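Local coordinates for protein ribose-phosphate pyrophosphokinase (Thermus thermophilus, PDB 7PN0) that probably catalyses transfer of the diphosphate group of ATP to ribose 5-phosphate, giving phosphoribosyl diphosphate (PRPP), at residues Arg1-Phe6 against Ala293-His298; Glu49-Ile54 against Ala81-Ala86; Ser262-Val267 against Gly278-Thr283; Tyr243-His248 against Glu266-Asp271. All coordinates share one frame; numbering follows the deposited sequence.

Contact 1: residues Arg1-Phe6 against Ala293-His298; sequences RPLLIF and AIWRIH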
loop_
_atom_site.group_PDB
_atom_site.type_symbol
_atom_site.label_atom_id
_atom_site.label_comp_id
_atom_site.label_asym_id
_atom_site.label_seq_id
_atom_site.Cartn_x
_atom_site.Cartn_y
_atom_site.Cartn_z
ATOM N N ARG A 1 -26.864 -7.414 -3.603
ATOM C CA ARG A 1 -25.695 -8.219 -3.168
ATOM C C ARG A 1 -26.217 -9.456 -2.446
ATOM O O ARG A 1 -26.586 -9.374 -1.283
ATOM C CB ARG A 1 -24.739 -7.385 -2.305
ATOM C CG ARG A 1 -24.053 -6.300 -3.130
ATOM C CD ARG A 1 -23.020 -5.430 -2.448
ATOM N NE ARG A 1 -22.429 -4.538 -3.438
ATOM C CZ ARG A 1 -21.561 -3.565 -3.166
ATOM N NH1 ARG A 1 -21.076 -2.829 -4.149
ATOM N NH2 ARG A 1 -21.194 -3.309 -1.919
ATOM N N PRO A 2 -26.298 -10.619 -3.127
ATOM C CA PRO A 2 -26.696 -11.854 -2.469
ATOM C C PRO A 2 -25.729 -12.250 -1.340
ATOM O O PRO A 2 -24.541 -12.087 -1.470
ATOM C CB PRO A 2 -26.682 -12.883 -3.604
ATOM C CG PRO A 2 -25.744 -12.286 -4.632
ATOM C CD PRO A 2 -26.050 -10.806 -4.567
ATOM N N LEU A 3 -26.287 -12.826 -0.283
ATOM C CA LEU A 3 -25.506 -13.415 0.813
ATOM C C LEU A 3 -25.093 -14.838 0.402
ATOM O O LEU A 3 -25.952 -15.661 0.132
ATOM C CB LEU A 3 -26.415 -13.388 2.041
ATOM C CG LEU A 3 -25.877 -14.078 3.292
ATOM C CD1 LEU A 3 -24.499 -13.571 3.662
ATOM C CD2 LEU A 3 -26.844 -13.855 4.450
ATOM N N LEU A 4 -23.810 -15.148 0.400
ATOM C CA LEU A 4 -23.269 -16.425 -0.083
ATOM C C LEU A 4 -22.299 -16.980 0.953
ATOM O O LEU A 4 -21.389 -16.250 1.428
ATOM C CB LEU A 4 -22.569 -16.187 -1.410
ATOM C CG LEU A 4 -23.439 -15.650 -2.560
ATOM C CD1 LEU A 4 -22.597 -15.521 -3.820
ATOM C CD2 LEU A 4 -24.610 -16.587 -2.852
ATOM N N ILE A 5 -22.462 -18.251 1.301
ATOM C CA ILE A 5 -21.605 -18.851 2.346
ATOM C C ILE A 5 -20.918 -20.066 1.736
ATOM O O ILE A 5 -21.574 -20.803 0.965
ATOM C CB ILE A 5 -22.395 -19.102 3.648
ATOM C CG1 ILE A 5 -21.563 -19.829 4.692
ATOM C CG2 ILE A 5 -23.747 -19.757 3.426
ATOM C CD1 ILE A 5 -22.017 -19.536 6.101
ATOM N N PHE A 6 -19.610 -20.171 1.980
ATOM C CA PHE A 6 -18.751 -21.292 1.539
ATOM C C PHE A 6 -17.934 -21.805 2.709
ATOM O O PHE A 6 -17.819 -21.112 3.727
ATOM C CB PHE A 6 -17.828 -20.849 0.403
ATOM C CG PHE A 6 -18.562 -20.230 -0.757
ATOM C CD1 PHE A 6 -18.853 -18.883 -0.776
ATOM C CD2 PHE A 6 -18.933 -21.002 -1.847
ATOM C CE1 PHE A 6 -19.555 -18.329 -1.841
ATOM C CE2 PHE A 6 -19.579 -20.430 -2.922
ATOM C CZ PHE A 6 -19.918 -19.109 -2.908
ATOM N N ALA A 293 -24.821 -13.441 13.525
ATOM C CA ALA A 293 -23.780 -12.412 13.274
ATOM C C ALA A 293 -23.662 -12.162 11.759
ATOM O O ALA A 293 -23.668 -10.990 11.313
ATOM C CB ALA A 293 -22.484 -12.873 13.907
ATOM N N ILE A 294 -23.590 -13.222 10.965
ATOM C CA ILE A 294 -23.445 -13.087 9.493
ATOM C C ILE A 294 -24.671 -12.336 8.979
ATOM O O ILE A 294 -24.489 -11.381 8.189
ATOM C CB ILE A 294 -23.181 -14.439 8.811
ATOM C CG1 ILE A 294 -21.782 -14.957 9.159
ATOM C CG2 ILE A 294 -23.389 -14.361 7.317
ATOM C CD1 ILE A 294 -21.566 -16.423 8.841
ATOM N N TRP A 295 -25.877 -12.727 9.414
ATOM C CA TRP A 295 -27.129 -12.048 8.978
ATOM C C TRP A 295 -26.996 -10.540 9.256
ATOM O O TRP A 295 -27.265 -9.710 8.361
ATOM C CB TRP A 295 -28.349 -12.682 9.659
ATOM C CG TRP A 295 -29.624 -12.029 9.221
ATOM C CD1 TRP A 295 -30.486 -11.295 9.981
ATOM C CD2 TRP A 295 -30.159 -12.038 7.888
ATOM N NE1 TRP A 295 -31.534 -10.865 9.215
ATOM C CE2 TRP A 295 -31.341 -11.264 7.919
ATOM C CE3 TRP A 295 -29.731 -12.578 6.661
ATOM C CZ2 TRP A 295 -32.102 -11.037 6.770
ATOM C CZ3 TRP A 295 -30.477 -12.338 5.522
ATOM C CH2 TRP A 295 -31.657 -11.591 5.586
ATOM N N ARG A 296 -26.498 -10.187 10.431
ATOM C CA ARG A 296 -26.428 -8.777 10.868
ATOM C C ARG A 296 -25.290 -8.055 10.139
ATOM O O ARG A 296 -25.500 -6.918 9.735
ATOM C CB ARG A 296 -26.247 -8.743 12.372
ATOM C CG ARG A 296 -27.510 -9.202 13.058
ATOM C CD ARG A 296 -27.473 -8.948 14.518
ATOM N NE ARG A 296 -28.653 -9.578 15.111
ATOM C CZ ARG A 296 -29.152 -9.229 16.271
ATOM N NH1 ARG A 296 -28.586 -8.261 16.961
ATOM N NH2 ARG A 296 -30.213 -9.848 16.747
ATOM N N ILE A 297 -24.161 -8.709 9.904
ATOM C CA ILE A 297 -23.081 -8.088 9.080
ATOM C C ILE A 297 -23.644 -7.737 7.698
ATOM O O ILE A 297 -23.417 -6.640 7.237
ATOM C CB ILE A 297 -21.870 -9.039 8.981
ATOM C CG1 ILE A 297 -21.168 -9.186 10.320
ATOM C CG2 ILE A 297 -20.899 -8.565 7.925
ATOM C CD1 ILE A 297 -20.338 -10.440 10.495
ATOM N N HIS A 298 -24.281 -8.704 7.045
ATOM C CA HIS A 298 -24.932 -8.597 5.712
ATOM C C HIS A 298 -25.970 -7.460 5.669
ATOM O O HIS A 298 -25.993 -6.726 4.668
ATOM C CB HIS A 298 -25.606 -9.913 5.297
ATOM C CG HIS A 298 -26.148 -9.864 3.915
ATOM N ND1 HIS A 298 -27.536 -10.028 3.626
ATOM C CD2 HIS A 298 -25.553 -9.573 2.752
ATOM C CE1 HIS A 298 -27.698 -9.887 2.326
ATOM N NE2 HIS A 298 -26.509 -9.616 1.769
#

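Contact 2: residues Glu49-Ile54 against Ala81-Ala86; sequences EGDVFI and AARVTA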
loop_
_atom_site.group_PDB
_atom_site.type_symbol
_atom_site.label_atom_id
_atom_site.label_comp_id
_atom_site.label_asym_id
_atom_site.label_seq_id
_atom_site.Cartn_x
_atom_site.Cartn_y
_atom_site.Cartn_z
ATOM N N GLU A 49 -20.560 -9.958 -7.334
ATOM C CA GLU A 49 -21.238 -8.906 -6.530
ATOM C C GLU A 49 -21.915 -9.541 -5.319
ATOM O O GLU A 49 -22.802 -8.887 -4.712
ATOM C CB GLU A 49 -22.152 -8.005 -7.363
ATOM C CG GLU A 49 -21.456 -7.421 -8.569
ATOM C CD GLU A 49 -20.211 -6.580 -8.285
ATOM O OE1 GLU A 49 -19.135 -6.758 -9.000
ATOM O OE2 GLU A 49 -20.238 -5.884 -7.253
ATOM N N GLY A 50 -21.387 -10.689 -4.886
ATOM C CA GLY A 50 -21.882 -11.390 -3.684
ATOM C C GLY A 50 -21.262 -10.836 -2.424
ATOM O O GLY A 50 -20.163 -10.262 -2.501
ATOM N N ASP A 51 -21.979 -10.968 -1.305
ATOM C CA ASP A 51 -21.458 -10.757 0.057
ATOM C C ASP A 51 -21.052 -12.126 0.555
ATOM O O ASP A 51 -21.958 -12.956 0.906
ATOM C CB ASP A 51 -22.510 -10.042 0.898
ATOM C CG ASP A 51 -21.995 -9.392 2.157
ATOM O OD1 ASP A 51 -20.773 -9.299 2.321
ATOM O OD2 ASP A 51 -22.857 -8.939 2.960
ATOM N N VAL A 52 -19.769 -12.423 0.399
ATOM C CA VAL A 52 -19.303 -13.809 0.525
ATOM C C VAL A 52 -18.592 -13.989 1.856
ATOM O O VAL A 52 -17.786 -13.138 2.283
ATOM C CB VAL A 52 -18.549 -14.359 -0.703
ATOM C CG1 VAL A 52 -18.680 -13.613 -1.982
ATOM C CG2 VAL A 52 -17.260 -15.105 -0.442
ATOM N N PHE A 53 -18.941 -15.078 2.514
ATOM C CA PHE A 53 -18.477 -15.473 3.856
ATOM C C PHE A 53 -17.842 -16.852 3.714
ATOM O O PHE A 53 -18.483 -17.854 3.254
ATOM C CB PHE A 53 -19.655 -15.501 4.843
ATOM C CG PHE A 53 -20.230 -14.143 5.117
ATOM C CD1 PHE A 53 -21.099 -13.538 4.229
ATOM C CD2 PHE A 53 -19.789 -13.401 6.208
ATOM C CE1 PHE A 53 -21.570 -12.252 4.443
ATOM C CE2 PHE A 53 -20.276 -12.118 6.428
ATOM C CZ PHE A 53 -21.173 -11.556 5.548
ATOM N N ILE A 54 -16.599 -16.964 4.129
ATOM C CA ILE A 54 -15.871 -18.243 3.911
ATOM C C ILE A 54 -15.515 -18.742 5.283
ATOM O O ILE A 54 -14.808 -18.018 5.991
ATOM C CB ILE A 54 -14.644 -18.087 3.020
ATOM C CG1 ILE A 54 -15.002 -17.594 1.629
ATOM C CG2 ILE A 54 -13.790 -19.339 2.989
ATOM C CD1 ILE A 54 -13.871 -16.796 1.043
ATOM N N ALA A 81 -16.497 -11.041 -6.329
ATOM C CA ALA A 81 -17.261 -10.834 -5.091
ATOM C C ALA A 81 -17.302 -9.335 -4.746
ATOM O O ALA A 81 -16.311 -8.672 -4.951
ATOM C CB ALA A 81 -16.652 -11.618 -3.980
ATOM N N ALA A 82 -18.403 -8.844 -4.182
ATOM C CA ALA A 82 -18.524 -7.434 -3.720
ATOM C C ALA A 82 -17.730 -7.292 -2.431
ATOM O O ALA A 82 -17.111 -6.247 -2.203
ATOM C CB ALA A 82 -19.956 -7.050 -3.489
ATOM N N ARG A 83 -17.842 -8.292 -1.563
ATOM C CA ARG A 83 -17.243 -8.228 -0.218
ATOM C C ARG A 83 -16.873 -9.652 0.144
ATOM O O ARG A 83 -17.666 -10.590 -0.181
ATOM C CB ARG A 83 -18.155 -7.611 0.833
ATOM C CG ARG A 83 -17.407 -7.353 2.135
ATOM C CD ARG A 83 -18.192 -6.468 3.074
ATOM N NE ARG A 83 -19.507 -7.022 3.422
ATOM C CZ ARG A 83 -20.354 -6.416 4.251
ATOM N NH1 ARG A 83 -21.536 -6.939 4.496
ATOM N NH2 ARG A 83 -19.995 -5.294 4.861
ATOM N N VAL A 84 -15.727 -9.805 0.794
ATOM C CA VAL A 84 -15.265 -11.129 1.290
ATOM C C VAL A 84 -14.952 -11.053 2.789
ATOM O O VAL A 84 -14.113 -10.251 3.192
ATOM C CB VAL A 84 -14.062 -11.633 0.481
ATOM C CG1 VAL A 84 -13.546 -12.940 1.046
ATOM C CG2 VAL A 84 -14.392 -11.794 -0.978
ATOM N N THR A 85 -15.650 -11.873 3.579
ATOM C CA THR A 85 -15.396 -12.015 5.024
ATOM C C THR A 85 -14.756 -13.376 5.285
ATOM O O THR A 85 -15.364 -14.427 4.871
ATOM C CB THR A 85 -16.694 -11.861 5.815
ATOM O OG1 THR A 85 -17.268 -10.573 5.540
ATOM C CG2 THR A 85 -16.472 -12.103 7.293
ATOM N N ALA A 86 -13.642 -13.378 6.010
ATOM C CA ALA A 86 -13.030 -14.593 6.566
ATOM C C ALA A 86 -13.790 -14.898 7.855
ATOM O O ALA A 86 -13.623 -14.186 8.833
ATOM C CB ALA A 86 -11.559 -14.458 6.832
HETATM O O HOH W 1 -18.413 -10.559 3.070
#

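Contact 3: residues Ser262-Val267 against Gly278-Thr283; sequences SPVKEV and GPKLRT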
loop_
_atom_site.group_PDB
_atom_site.type_symbol
_atom_site.label_atom_id
_atom_site.label_comp_id
_atom_site.label_asym_id
_atom_site.label_seq_id
_atom_site.Cartn_x
_atom_site.Cartn_y
_atom_site.Cartn_z
ATOM N N SER A 262 -8.937 -38.300 34.153
ATOM C CA SER A 262 -9.273 -37.239 35.140
ATOM C C SER A 262 -10.610 -37.548 35.794
ATOM O O SER A 262 -11.515 -38.092 35.163
ATOM C CB SER A 262 -9.300 -35.873 34.460
ATOM O OG SER A 262 -9.768 -34.849 35.325
ATOM N N PRO A 263 -10.798 -37.181 37.074
ATOM C CA PRO A 263 -12.113 -37.266 37.707
ATOM C C PRO A 263 -13.103 -36.206 37.210
ATOM O O PRO A 263 -14.195 -36.129 37.711
ATOM C CB PRO A 263 -11.822 -37.048 39.201
ATOM C CG PRO A 263 -10.504 -36.327 39.244
ATOM C CD PRO A 263 -9.745 -36.779 38.013
ATOM N N VAL A 264 -12.701 -35.366 36.261
ATOM C CA VAL A 264 -13.612 -34.296 35.748
ATOM C C VAL A 264 -14.937 -34.936 35.313
ATOM O O VAL A 264 -14.911 -35.939 34.601
ATOM C CB VAL A 264 -12.960 -33.478 34.613
ATOM C CG1 VAL A 264 -12.721 -34.304 33.364
ATOM C CG2 VAL A 264 -13.741 -32.214 34.320
ATOM N N LYS A 265 -16.069 -34.363 35.703
ATOM C CA LYS A 265 -17.376 -34.974 35.410
ATOM C C LYS A 265 -17.669 -34.873 33.930
ATOM O O LYS A 265 -18.280 -35.789 33.361
ATOM C CB LYS A 265 -18.510 -34.280 36.160
ATOM C CG LYS A 265 -18.620 -34.717 37.610
ATOM C CD LYS A 265 -18.856 -36.216 37.727
ATOM C CE LYS A 265 -19.182 -36.656 39.135
ATOM N NZ LYS A 265 -19.700 -38.040 39.121
ATOM N N GLU A 266 -17.399 -33.700 33.370
ATOM C CA GLU A 266 -17.798 -33.432 31.984
ATOM C C GLU A 266 -16.951 -32.284 31.468
ATOM O O GLU A 266 -16.567 -31.410 32.283
ATOM C CB GLU A 266 -19.272 -33.075 31.949
ATOM C CG GLU A 266 -19.865 -33.072 30.578
ATOM C CD GLU A 266 -21.386 -33.102 30.641
ATOM O OE1 GLU A 266 -21.991 -32.052 30.599
ATOM O OE2 GLU A 266 -21.934 -34.199 30.767
ATOM N N VAL A 267 -16.743 -32.279 30.163
ATOM C CA VAL A 267 -15.974 -31.206 29.481
ATOM C C VAL A 267 -16.807 -30.776 28.281
ATOM O O VAL A 267 -17.069 -31.624 27.403
ATOM C CB VAL A 267 -14.579 -31.698 29.081
ATOM C CG1 VAL A 267 -13.779 -30.577 28.417
ATOM C CG2 VAL A 267 -13.836 -32.264 30.294
ATOM N N GLY A 278 -16.193 -38.661 22.783
ATOM C CA GLY A 278 -15.691 -39.045 24.118
ATOM C C GLY A 278 -16.838 -39.130 25.114
ATOM O O GLY A 278 -17.784 -38.348 25.016
ATOM N N PRO A 279 -16.819 -40.112 26.055
ATOM C CA PRO A 279 -17.902 -40.279 27.022
ATOM C C PRO A 279 -18.227 -39.004 27.805
ATOM O O PRO A 279 -19.376 -38.767 28.064
ATOM C CB PRO A 279 -17.371 -41.352 27.991
ATOM C CG PRO A 279 -16.411 -42.161 27.151
ATOM C CD PRO A 279 -15.780 -41.155 26.204
ATOM N N LYS A 280 -17.236 -38.218 28.198
ATOM C CA LYS A 280 -17.548 -37.060 29.080
ATOM C C LYS A 280 -17.531 -35.753 28.268
ATOM O O LYS A 280 -17.661 -34.681 28.887
ATOM C CB LYS A 280 -16.565 -37.051 30.247
ATOM C CG LYS A 280 -16.546 -38.357 31.033
ATOM C CD LYS A 280 -15.811 -38.277 32.337
ATOM C CE LYS A 280 -14.316 -38.420 32.160
ATOM N NZ LYS A 280 -13.569 -38.011 33.370
ATOM N N LEU A 281 -17.404 -35.833 26.948
ATOM C CA LEU A 281 -17.346 -34.609 26.093
ATOM C C LEU A 281 -18.765 -34.167 25.709
ATOM O O LEU A 281 -19.551 -34.998 25.338
ATOM C CB LEU A 281 -16.457 -34.918 24.889
ATOM C CG LEU A 281 -15.001 -35.264 25.220
ATOM C CD1 LEU A 281 -14.188 -35.358 23.944
ATOM C CD2 LEU A 281 -14.386 -34.250 26.168
ATOM N N ARG A 282 -19.077 -32.877 25.825
ATOM C CA ARG A 282 -20.366 -32.276 25.405
ATOM C C ARG A 282 -20.093 -31.137 24.408
ATOM O O ARG A 282 -19.063 -30.429 24.565
ATOM C CB ARG A 282 -21.102 -31.750 26.627
ATOM C CG ARG A 282 -22.589 -31.518 26.409
ATOM C CD ARG A 282 -23.420 -32.773 26.637
ATOM N NE ARG A 282 -24.579 -32.494 27.490
ATOM C CZ ARG A 282 -24.899 -33.167 28.609
ATOM N NH1 ARG A 282 -24.168 -34.189 29.039
ATOM N NH2 ARG A 282 -25.980 -32.830 29.289
ATOM N N THR A 283 -20.985 -30.969 23.438
ATOM C CA THR A 283 -20.867 -29.913 22.412
ATOM C C THR A 283 -21.899 -28.813 22.637
ATOM O O THR A 283 -23.073 -29.113 22.870
ATOM C CB THR A 283 -20.990 -30.512 21.014
ATOM O OG1 THR A 283 -19.928 -31.441 20.848
ATOM C CG2 THR A 283 -20.916 -29.438 19.946
#

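Contact 4: residues Tyr243-His248 against Glu266-Asp271; sequences YAAATH and EVAATD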
loop_
_atom_site.group_PDB
_atom_site.type_symbol
_atom_site.label_atom_id
_atom_site.label_comp_id
_atom_site.label_asym_id
_atom_site.label_seq_id
_atom_site.Cartn_x
_atom_site.Cartn_y
_atom_site.Cartn_z
ATOM N N TYR A 243 -16.681 -29.542 36.798
ATOM C CA TYR A 243 -17.195 -29.409 35.416
ATOM C C TYR A 243 -16.332 -28.376 34.712
ATOM O O TYR A 243 -16.048 -27.364 35.347
ATOM C CB TYR A 243 -18.644 -28.937 35.397
ATOM C CG TYR A 243 -19.608 -30.022 35.795
ATOM C CD1 TYR A 243 -19.786 -30.382 37.127
ATOM C CD2 TYR A 243 -20.351 -30.687 34.832
ATOM C CE1 TYR A 243 -20.659 -31.408 37.481
ATOM C CE2 TYR A 243 -21.262 -31.674 35.179
ATOM C CZ TYR A 243 -21.403 -32.041 36.504
ATOM O OH TYR A 243 -22.287 -33.032 36.808
ATOM N N ALA A 244 -15.903 -28.654 33.490
ATOM C CA ALA A 244 -14.995 -27.755 32.742
ATOM C C ALA A 244 -15.688 -27.360 31.452
ATOM O O ALA A 244 -16.408 -28.206 30.884
ATOM C CB ALA A 244 -13.716 -28.433 32.442
ATOM N N ALA A 245 -15.423 -26.147 30.977
ATOM C CA ALA A 245 -15.900 -25.709 29.662
ATOM C C ALA A 245 -14.845 -24.820 29.022
ATOM O O ALA A 245 -14.011 -24.235 29.743
ATOM C CB ALA A 245 -17.230 -25.027 29.803
ATOM N N ALA A 246 -14.882 -24.743 27.706
ATOM C CA ALA A 246 -14.009 -23.854 26.919
ATOM C C ALA A 246 -14.769 -23.471 25.667
ATOM O O ALA A 246 -15.733 -24.209 25.308
ATOM C CB ALA A 246 -12.700 -24.535 26.574
ATOM N N THR A 247 -14.318 -22.433 24.976
ATOM C CA THR A 247 -14.859 -22.148 23.625
ATOM C C THR A 247 -14.364 -23.199 22.633
ATOM O O THR A 247 -15.206 -23.862 21.949
ATOM C CB THR A 247 -14.548 -20.728 23.153
ATOM O OG1 THR A 247 -15.105 -19.801 24.103
ATOM C CG2 THR A 247 -15.129 -20.540 21.782
ATOM N N HIS A 248 -13.049 -23.347 22.532
ATOM C CA HIS A 248 -12.398 -24.122 21.456
ATOM C C HIS A 248 -11.962 -25.477 22.006
ATOM O O HIS A 248 -11.032 -25.525 22.869
ATOM C CB HIS A 248 -11.222 -23.334 20.878
ATOM C CG HIS A 248 -11.565 -21.923 20.522
ATOM N ND1 HIS A 248 -12.471 -21.621 19.525
ATOM C CD2 HIS A 248 -11.062 -20.745 20.960
ATOM C CE1 HIS A 248 -12.556 -20.310 19.399
ATOM N NE2 HIS A 248 -11.722 -19.738 20.279
ATOM N N GLU A 266 -17.399 -33.700 33.370
ATOM C CA GLU A 266 -17.798 -33.432 31.984
ATOM C C GLU A 266 -16.951 -32.284 31.468
ATOM O O GLU A 266 -16.567 -31.410 32.283
ATOM C CB GLU A 266 -19.272 -33.075 31.949
ATOM C CG GLU A 266 -19.865 -33.072 30.578
ATOM C CD GLU A 266 -21.386 -33.102 30.641
ATOM O OE1 GLU A 266 -21.991 -32.052 30.599
ATOM O OE2 GLU A 266 -21.934 -34.199 30.767
ATOM N N VAL A 267 -16.743 -32.279 30.163
ATOM C CA VAL A 267 -15.974 -31.206 29.481
ATOM C C VAL A 267 -16.807 -30.776 28.281
ATOM O O VAL A 267 -17.069 -31.624 27.403
ATOM C CB VAL A 267 -14.579 -31.698 29.081
ATOM C CG1 VAL A 267 -13.779 -30.577 28.417
ATOM C CG2 VAL A 267 -13.836 -32.264 30.294
ATOM N N ALA A 268 -17.214 -29.520 28.280
ATOM C CA ALA A 268 -18.047 -28.932 27.218
ATOM C C ALA A 268 -17.187 -27.936 26.442
ATOM O O ALA A 268 -16.412 -27.193 27.074
ATOM C CB ALA A 268 -19.259 -28.270 27.809
ATOM N N ALA A 269 -17.385 -27.893 25.130
ATOM C CA ALA A 269 -16.731 -26.920 24.236
ATOM C C ALA A 269 -17.683 -26.659 23.090
ATOM O O ALA A 269 -18.614 -27.468 22.886
ATOM C CB ALA A 269 -15.415 -27.452 23.797
ATOM N N THR A 270 -17.507 -25.547 22.378
ATOM C CA THR A 270 -18.352 -25.260 21.210
ATOM C C THR A 270 -17.867 -26.132 20.038
ATOM O O THR A 270 -16.868 -26.930 20.167
ATOM C CB THR A 270 -18.337 -23.761 20.866
ATOM O OG1 THR A 270 -17.091 -23.546 20.188
ATOM C CG2 THR A 270 -18.556 -22.871 22.065
ATOM N N ASP A 271 -18.483 -25.909 18.888
ATOM C CA ASP A 271 -18.140 -26.619 17.643
ATOM C C ASP A 271 -17.347 -25.666 16.744
ATOM O O ASP A 271 -17.336 -25.878 15.535
ATOM C CB ASP A 271 -19.380 -27.225 16.978
ATOM C CG ASP A 271 -20.583 -26.310 16.787
ATOM O OD1 ASP A 271 -20.514 -25.127 17.172
ATOM O OD2 ASP A 271 -21.604 -26.801 16.244
HETATM O O HOH W 2 -14.509 -25.994 19.377
#

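Contact 1: residues Arg1-Phe6 against Ala293-His298
The imidazole of His-298 lies flat over the beta carbon of Leu-3 and, with its rim, reaches the backbone of Arg-1. Leu-3 CB stands 3.7 Å from the centroid of the His-298 ring and almost on its normal, a CH-pi contact over the middle of the face. At the rim, His-298 NE2 donates to Arg-1 O across 3.1 Å; the bond is nearly straight (163° at the hydrogen) and the oxygen lies in the ring plane. Being held at an edge and covered on a face probably limits the rotation of the ring. His-298 ND1 is buried with no partner in the model. CG of Leu-3 is anti to the backbone N (chi1 174°), and the two methyls beyond it divide between two helix residues: CD1 meets Ile-294 CG2 at 3.9 Å, while CD2 touches Trp-295 CE3 at the edge of the indole, also at 3.9 Å. Leu-3 crosses both of these side chains at about a right angle. The contact is helix-on-sheet packing in a PRTase-like alpha/beta domain: helix 287-299 lies over the parallel sheet of the N-terminal half, in which strand 3-7 is an edge strand within this chain. The axes of segments 293-298 and 3-6 approach to 10.3 Å, with 141° between their directions. The same helix extends over the sheet, as Ile-294 and Ile-297 also meet Phe-53 and Leu-124. Ile-297 packs in addition on Arg-48 of a second subunit, and the guanidinium of Arg-1, led away from the helix, comes close to the like-charged Arg-1 of neighbouring subunits.

Contact 2: residues Glu49-Ile54 against Ala81-Ala86
Val-52 and Ala-81 form the tightest spot of this pairing, with Val-52 CG1 only 3.5 Å from Ala-81 CB and the valine turned so that CG1 nearly eclipses its own backbone N (chi1 -16°). Further along this face Ile-54 CD1 rests on Val-84 CG1 at 3.9 Å, beneath helix 62-78, which links the two parallel strands in a beta-alpha-beta crossover. On the other face Phe-53 and Thr-85 run side by side, Phe-53 CD2 lying 3.5 Å from Thr-85 CB. A water over the rim of the Phe-53 ring donates to Asp-51 OD1 and Val-52 O and accepts from Thr-85 OG1. The end nearer solvent is the loop before each strand, where Gly-50 O takes two N-H groups, from Ala-82 N at 2.8 Å and Arg-83 N at 3.2 Å, and Glu-49 reaches past Ala-82 to Arg-83 of a third subunit. Beside it, Arg-83 NE donates to Asp-51 OD1 at 2.8 Å, the oxygen in the guanidinium plane and met on its syn side, 31° out of the carboxylate plane; the second link, Arg-83 NH1 to Asp-51 OD2, is less sure. An alanine at Arg-83 would probably leave Asp-51 without its counter-charge here and Glu-49 of the second subunit without its salt bridge. One guanidinium thus probably balances a buried carboxylate of its own chain while pairing across a subunit interface.

Contact 3: residues Ser262-Val267 against Gly278-Thr283
Val-267 pairs with Leu-281 in parallel register, its N donating to Lys-280 O at 2.9 Å and its O accepting from Arg-282 N at 2.8 Å, just where a type I turn from Gly-278 to Leu-281 delivers the second strand. Lys-280 extends its side chain back along segment 262-267, past the carbonyl of Lys-265. The bend at chi3 (-82°) turns CE toward the loop, and NZ beyond it donates to Val-264 O, a 2.8 Å hydrogen bond in the plane of that carbonyl. Ser-262 O is 2.7 Å from the same Lys-280 NZ, which also donates to Ile-259 O. The ammonium therefore sits at the C-terminal end of helix 255-261, where a positive charge would probably be welcomed by the helix dipole. Ser-262 folds the exit from that helix into an ST turn, its OG accepting from Val-264 N. At the other end Glu-266 OE2 forms a 2.8 Å salt bridge with Arg-282 NH1; the two side chains cross obliquely, carboxylate and guanidinium planes 52° apart, with Glu-266 OE1 above one face of the guanidinium, toward its rim. Glu-266 has further partners on helix 147-157, Tyr-153 through OE1 and Arg-157 through OE2, and Arg-157 brings a like charge close to Arg-282. Val-267 CB and Leu-281 CD2 touch at 3.9 Å on the opposite face, against Ile-259 of helix 255-261, with Leu-227 of helix 225-236 also on Val-267. Strand 281-284 ends the sheet within this chain, while strand 241-246 lies beyond 266-270.

Contact 4: residues Tyr243-His248 against Glu266-Asp271
Glu-266, Ala-244 and Thr-270 are the residues most enclosed by this strand pair. Glu-266 CB lies 3.9 Å from Tyr-243 CD2, obliquely to the ring. Ala-244 is held through its backbone: its N donates to Glu-266 O at 3.1 Å and its O accepts from Ala-268 N at 3.0 Å. The small methyls of Ala-245 and Ala-268 follow, 4.3 Å apart between their CB atoms. The strands are parallel neighbours in the mixed sheet of the C-terminal half, joined by a beta-alpha-beta connection through helix 255-261. Beyond Ala-246 the chain turns a corner, and Thr-270 grips the turned carbonyl twice: OG1 (2.6 Å) and N (2.9 Å) of Thr-270 reach Thr-247 O from opposite faces of its plane. Thr-270 OG1, set between the backbone N and the carbonyl carbon (chi1 78°), also accepts from Thr-272 N. A valine at Thr-270 would probably leave Thr-247 O with one protein donor fewer and Thr-272 N without its acceptor. A water bonded to Thr-270 O adds a weak bond to Thr-247 O. A sulfate lies about 4 Å from the Thr-247 side chain, whose OG1 bonds Thr-127 OG1; His-248 NE2 donates to Thr-127 O and ND1 bonds Thr-272 OG1.

Overall arrangement
From the N terminus, strand 3-7 opens the largest loop, which closes only when helix 287-299 returns to it in contact 1, so the other three contacts are nested inside. Contact 2 closes first, within the beta-alpha-beta unit 51-55, 62-78, 83-88; it touches contact 1 because strands 3-7 and 51-55 are neighbours in one parallel sheet. Contact 4 then closes across helix 255-261, and contact 3 across a shorter loop; the two share Glu-266 and Val-267, making 266-270 the middle of three parallel strands. The two pairs belong to different sheets, contacts 2 and 3 being about 38 Å apart between centres. Strand 281-284 leads directly into helix 287-299, which ties the C-terminal half back to the N-terminal sheet.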